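Local coordinates for protein ABC sugar (Ribose) transporter, periplasmic substrate-binding subunit (Rhodobacter sphaeroides, PDB 3L49) that probably binds a sugar in the periplasm as the substrate-binding subunit of an ABC transporter, at residues D181-G193 against Q208-T220. Residues are numbered along the deposited sequence; the frame is centred on the assembly and turned at random.
Sequences DMLTKYPNEGDVG and QALQAAGRTDIRT
Leu-183, in the last turn of helix 171-185, has its CB directed at the other segment and uses both methyls there. CD1 lies 3.8 Å from Ala-213 CB, whereas CD2 meets the CD1 methyl of Ile-218 and rests over one face of the Arg-215 guanidinium, 3.4 Å above its plane and offset toward the rim. Leu-210 CD2 reaches both methyls, the two leucine side chains crossing at about a right angle. Once the chain leaves the helix at Tyr-186, its carbonyls turn to the same arginine: Tyr-186 O sits in the guanidinium plane at the edge, 3.0 Å from Arg-215 NH1. Pro-187 O lies over the face opposite Leu-183, too poorly angled for a hydrogen bond. Bends at chi2 (-81°) and chi3 (-135°) carry the guanidinium between Leu-183 CD2 and Pro-187 O. Its NH2 forms a salt bridge with Asp-217 OD2 (3.3 Å). An alanine in place of the arginine is likely to leave the Asp-217 carboxylate without its charged mate and Leu-183 CD2 without its flat cover. Two helix-to-strand connections of the alpha/beta periplasmic-binding-protein fold are joined in this way, one leading into strand 194-197 and the other, through a Schellman motif at Gly-214, into its parallel neighbour 219-222. Val-192 O accepts a hydrogen bond from a water that also donates to Asp-217 OD2 and accepts from Arg-215 NH2, so three polar groups share one bridge. Val-192 CG1 meets Ile-218 CD1 at 3.8 Å, so the same isoleucine methyl touches both this valine and Leu-183. At Gly-193, just before strand 194-197, Arg-219 N donates a weak but fairly straight bond to Gly-193 O (3.4 Å, 166°), while the Ile-218 CG2 methyl packs against the glycine carbonyl carbon.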
loop_
_atom_site.group_PDB
_atom_site.type_symbol
_atom_site.label_atom_id
_atom_site.label_comp_id
_atom_site.label_asym_id
_atom_site.label_seq_id
_atom_site.Cartn_x
_atom_site.Cartn_y
_atom_site.Cartn_z
ATOM N N ASP A 181 19.977 13.299 6.026
ATOM C CA ASP A 181 20.950 13.542 4.956
ATOM C C ASP A 181 20.512 14.702 4.074
ATOM O O ASP A 181 21.301 15.586 3.756
ATOM C CB ASP A 181 21.117 12.296 4.073
ATOM C CG ASP A 181 21.828 11.149 4.779
ATOM O OD1 ASP A 181 22.292 11.331 5.930
ATOM O OD2 ASP A 181 21.916 10.053 4.173
ATOM N N MET A 182 19.233 14.696 3.714
ATOM C CA MET A 182 18.679 15.636 2.754
ATOM C C MET A 182 18.488 17.028 3.346
ATOM O O MET A 182 18.598 18.027 2.631
ATOM C CB MET A 182 17.369 15.075 2.189
ATOM C CG MET A 182 17.196 15.251 0.679
ATOM S SD MET A 182 18.543 14.708 -0.410
ATOM C CE MET A 182 18.746 12.990 0.043
ATOM N N LEU A 183 18.220 17.089 4.650
ATOM C CA LEU A 183 18.142 18.363 5.380
ATOM C C LEU A 183 19.522 19.000 5.552
ATOM O O LEU A 183 19.641 20.225 5.625
ATOM C CB LEU A 183 17.503 18.166 6.756
ATOM C CG LEU A 183 16.000 17.873 6.834
ATOM C CD1 LEU A 183 15.634 17.246 8.176
ATOM C CD2 LEU A 183 15.175 19.129 6.578
ATOM N N THR A 184 20.551 18.155 5.639
ATOM C CA THR A 184 21.942 18.606 5.681
ATOM C C THR A 184 22.320 19.186 4.323
ATOM O O THR A 184 22.905 20.274 4.250
ATOM C CB THR A 184 22.912 17.456 6.089
ATOM O OG1 THR A 184 22.736 17.155 7.477
ATOM C CG2 THR A 184 24.375 17.835 5.852
ATOM N N LYS A 185 21.952 18.464 3.262
ATOM C CA LYS A 185 22.218 18.890 1.887
ATOM C C LYS A 185 21.441 20.162 1.524
ATOM O O LYS A 185 21.974 21.034 0.843
ATOM C CB LYS A 185 21.927 17.755 0.888
ATOM C CG LYS A 185 22.516 17.993 -0.507
ATOM C CD LYS A 185 22.035 16.976 -1.550
ATOM C CE LYS A 185 23.058 15.875 -1.831
ATOM N NZ LYS A 185 23.024 14.775 -0.823
ATOM N N TYR A 186 20.201 20.270 2.003
ATOM C CA TYR A 186 19.360 21.450 1.751
ATOM C C TYR A 186 18.899 22.139 3.044
ATOM O O TYR A 186 17.765 21.936 3.492
ATOM C CB TYR A 186 18.157 21.079 0.878
ATOM C CG TYR A 186 18.529 20.344 -0.382
ATOM C CD1 TYR A 186 19.209 20.993 -1.417
ATOM C CD2 TYR A 186 18.210 18.997 -0.540
ATOM C CE1 TYR A 186 19.565 20.314 -2.579
ATOM C CE2 TYR A 186 18.556 18.309 -1.694
ATOM C CZ TYR A 186 19.235 18.974 -2.713
ATOM O OH TYR A 186 19.580 18.293 -3.857
ATOM N N PRO A 187 19.773 22.975 3.637
ATOM C CA PRO A 187 19.480 23.568 4.943
ATOM C C PRO A 187 18.569 24.802 4.923
ATOM O O PRO A 187 17.910 25.081 5.922
ATOM C CB PRO A 187 20.864 23.948 5.467
ATOM C CG PRO A 187 21.675 24.212 4.234
ATOM C CD PRO A 187 21.085 23.405 3.110
ATOM N N ASN A 188 18.530 25.520 3.803
ATOM C CA ASN A 188 17.861 26.823 3.728
ATOM C C ASN A 188 16.341 26.733 3.767
ATOM O O ASN A 188 15.756 25.730 3.356
ATOM C CB ASN A 188 18.335 27.590 2.496
ATOM C CG ASN A 188 19.840 27.534 2.326
ATOM O OD1 ASN A 188 20.583 28.147 3.090
ATOM N ND2 ASN A 188 20.300 26.781 1.329
ATOM N N GLU A 189 15.711 27.802 4.247
ATOM C CA GLU A 189 14.307 27.779 4.676
ATOM C C GLU A 189 13.231 27.653 3.588
ATOM O O GLU A 189 12.044 27.822 3.876
ATOM C CB GLU A 189 14.010 28.986 5.581
ATOM C CG GLU A 189 14.229 28.725 7.077
ATOM C CD GLU A 189 15.695 28.527 7.449
ATOM O OE1 GLU A 189 16.464 29.513 7.402
ATOM O OE2 GLU A 189 16.071 27.383 7.798
ATOM N N GLY A 190 13.637 27.342 2.358
ATOM C CA GLY A 190 12.681 27.122 1.274
ATOM C C GLY A 190 13.077 26.077 0.245
ATOM O O GLY A 190 12.406 25.933 -0.773
ATOM N N ASP A 191 14.154 25.340 0.512
ATOM C CA ASP A 191 14.720 24.393 -0.461
ATOM C C ASP A 191 13.895 23.115 -0.601
ATOM O O ASP A 191 13.860 22.497 -1.660
ATOM C CB ASP A 191 16.165 24.028 -0.094
ATOM C CG ASP A 191 17.132 25.206 -0.198
ATOM O OD1 ASP A 191 16.760 26.268 -0.751
ATOM O OD2 ASP A 191 18.280 25.060 0.278
ATOM N N VAL A 192 13.258 22.709 0.485
ATOM C CA VAL A 192 12.408 21.529 0.490
ATOM C C VAL A 192 11.170 21.880 1.314
ATOM O O VAL A 192 11.270 22.554 2.346
ATOM C CB VAL A 192 13.181 20.255 0.983
ATOM C CG1 VAL A 192 14.003 20.543 2.237
ATOM C CG2 VAL A 192 12.254 19.036 1.161
ATOM N N GLY A 193 10.002 21.471 0.830
ATOM C CA GLY A 193 8.751 21.900 1.439
ATOM C C GLY A 193 7.770 20.789 1.703
ATOM O O GLY A 193 6.792 20.983 2.428
ATOM N N GLN A 208 9.534 12.165 12.242
ATOM C CA GLN A 208 10.410 12.122 13.418
ATOM C C GLN A 208 11.715 12.901 13.201
ATOM O O GLN A 208 12.135 13.666 14.083
ATOM C CB GLN A 208 10.707 10.680 13.803
ATOM C CG GLN A 208 9.578 9.983 14.573
ATOM C CD GLN A 208 9.741 8.469 14.622
ATOM O OE1 GLN A 208 8.890 7.757 15.170
ATOM N NE2 GLN A 208 10.834 7.965 14.039
ATOM N N ALA A 209 12.319 12.725 12.016
ATOM C CA ALA A 209 13.542 13.426 11.615
ATOM C C ALA A 209 13.383 14.943 11.521
ATOM O O ALA A 209 14.243 15.682 11.996
ATOM C CB ALA A 209 14.065 12.872 10.280
ATOM N N LEU A 210 12.296 15.396 10.891
ATOM C CA LEU A 210 11.998 16.828 10.750
ATOM C C LEU A 210 11.774 17.472 12.102
ATOM O O LEU A 210 12.214 18.599 12.345
ATOM C CB LEU A 210 10.741 17.046 9.894
ATOM C CG LEU A 210 10.777 16.719 8.398
ATOM C CD1 LEU A 210 9.376 16.861 7.809
ATOM C CD2 LEU A 210 11.780 17.597 7.646
ATOM N N GLN A 211 11.068 16.742 12.963
ATOM C CA GLN A 211 10.821 17.141 14.333
ATOM C C GLN A 211 12.135 17.317 15.094
ATOM O O GLN A 211 12.367 18.360 15.705
ATOM C CB GLN A 211 9.936 16.097 15.004
ATOM C CG GLN A 211 9.071 16.637 16.090
ATOM C CD GLN A 211 7.621 16.226 15.931
ATOM O OE1 GLN A 211 6.718 16.986 16.281
ATOM N NE2 GLN A 211 7.387 15.024 15.401
ATOM N N ALA A 212 13.006 16.314 15.010
ATOM C CA ALA A 212 14.335 16.378 15.621
ATOM C C ALA A 212 15.217 17.505 15.044
ATOM O O ALA A 212 16.113 18.013 15.734
ATOM C CB ALA A 212 15.042 15.029 15.507
ATOM N N ALA A 213 14.948 17.899 13.797
ATOM C CA ALA A 213 15.689 18.988 13.154
ATOM C C ALA A 213 15.105 20.351 13.504
ATOM O O ALA A 213 15.694 21.380 13.188
ATOM C CB ALA A 213 15.724 18.791 11.655
ATOM N N GLY A 214 13.937 20.342 14.149
ATOM C CA GLY A 214 13.226 21.561 14.536
ATOM C C GLY A 214 12.556 22.290 13.386
ATOM O O GLY A 214 12.198 23.460 13.522
ATOM N N ARG A 215 12.382 21.596 12.260
ATOM C CA ARG A 215 11.753 22.155 11.062
ATOM C C ARG A 215 10.226 22.024 11.096
ATOM O O ARG A 215 9.683 20.938 10.860
ATOM C CB ARG A 215 12.290 21.472 9.801
ATOM C CG ARG A 215 13.797 21.499 9.635
ATOM C CD ARG A 215 14.287 22.818 9.075
ATOM N NE ARG A 215 15.272 22.577 8.022
ATOM C CZ ARG A 215 15.071 22.812 6.727
ATOM N NH1 ARG A 215 16.032 22.539 5.850
ATOM N NH2 ARG A 215 13.916 23.326 6.310
ATOM N N THR A 216 9.551 23.139 11.382
ATOM C CA THR A 216 8.081 23.218 11.380
ATOM C C THR A 216 7.498 23.580 10.002
ATOM O O THR A 216 6.276 23.636 9.839
ATOM C CB THR A 216 7.555 24.263 12.410
ATOM O OG1 THR A 216 8.240 25.509 12.220
ATOM C CG2 THR A 216 7.748 23.787 13.852
ATOM N N ASP A 217 8.375 23.808 9.024
ATOM C CA ASP A 217 7.996 24.360 7.716
ATOM C C ASP A 217 7.847 23.329 6.584
ATOM O O ASP A 217 7.505 23.685 5.454
ATOM C CB ASP A 217 8.998 25.448 7.293
ATOM C CG ASP A 217 10.430 24.937 7.235
ATOM O OD1 ASP A 217 10.993 24.611 8.305
ATOM O OD2 ASP A 217 10.995 24.872 6.120
ATOM N N ILE A 218 8.120 22.064 6.882
ATOM C CA ILE A 218 7.986 20.994 5.898
ATOM C C ILE A 218 6.899 20.039 6.377
ATOM O O ILE A 218 6.799 19.775 7.571
ATOM C CB ILE A 218 9.326 20.244 5.689
ATOM C CG1 ILE A 218 10.417 21.225 5.245
ATOM C CG2 ILE A 218 9.175 19.088 4.684
ATOM C CD1 ILE A 218 11.819 20.674 5.296
ATOM N N ARG A 219 6.070 19.557 5.452
ATOM C CA ARG A 219 5.017 18.612 5.794
ATOM C C ARG A 219 5.211 17.287 5.065
ATOM O O ARG A 219 5.752 17.249 3.961
ATOM C CB ARG A 219 3.627 19.206 5.520
ATOM C CG ARG A 219 3.253 20.414 6.394
ATOM C CD ARG A 219 2.940 20.020 7.838
ATOM N NE ARG A 219 2.478 21.155 8.641
ATOM C CZ ARG A 219 3.218 21.820 9.527
ATOM N NH1 ARG A 219 4.480 21.478 9.754
ATOM N NH2 ARG A 219 2.688 22.831 10.196
ATOM N N THR A 220 4.794 16.192 5.702
ATOM C CA THR A 220 4.908 14.854 5.096
ATOM C C THR A 220 3.546 14.295 4.695
ATOM O O THR A 220 2.530 14.607 5.319
ATOM C CB THR A 220 5.604 13.819 6.016
ATOM O OG1 THR A 220 4.795 13.576 7.174
ATOM C CG2 THR A 220 7.005 14.282 6.426
HETATM O O HOH W 1 12.540 24.411 4.037
#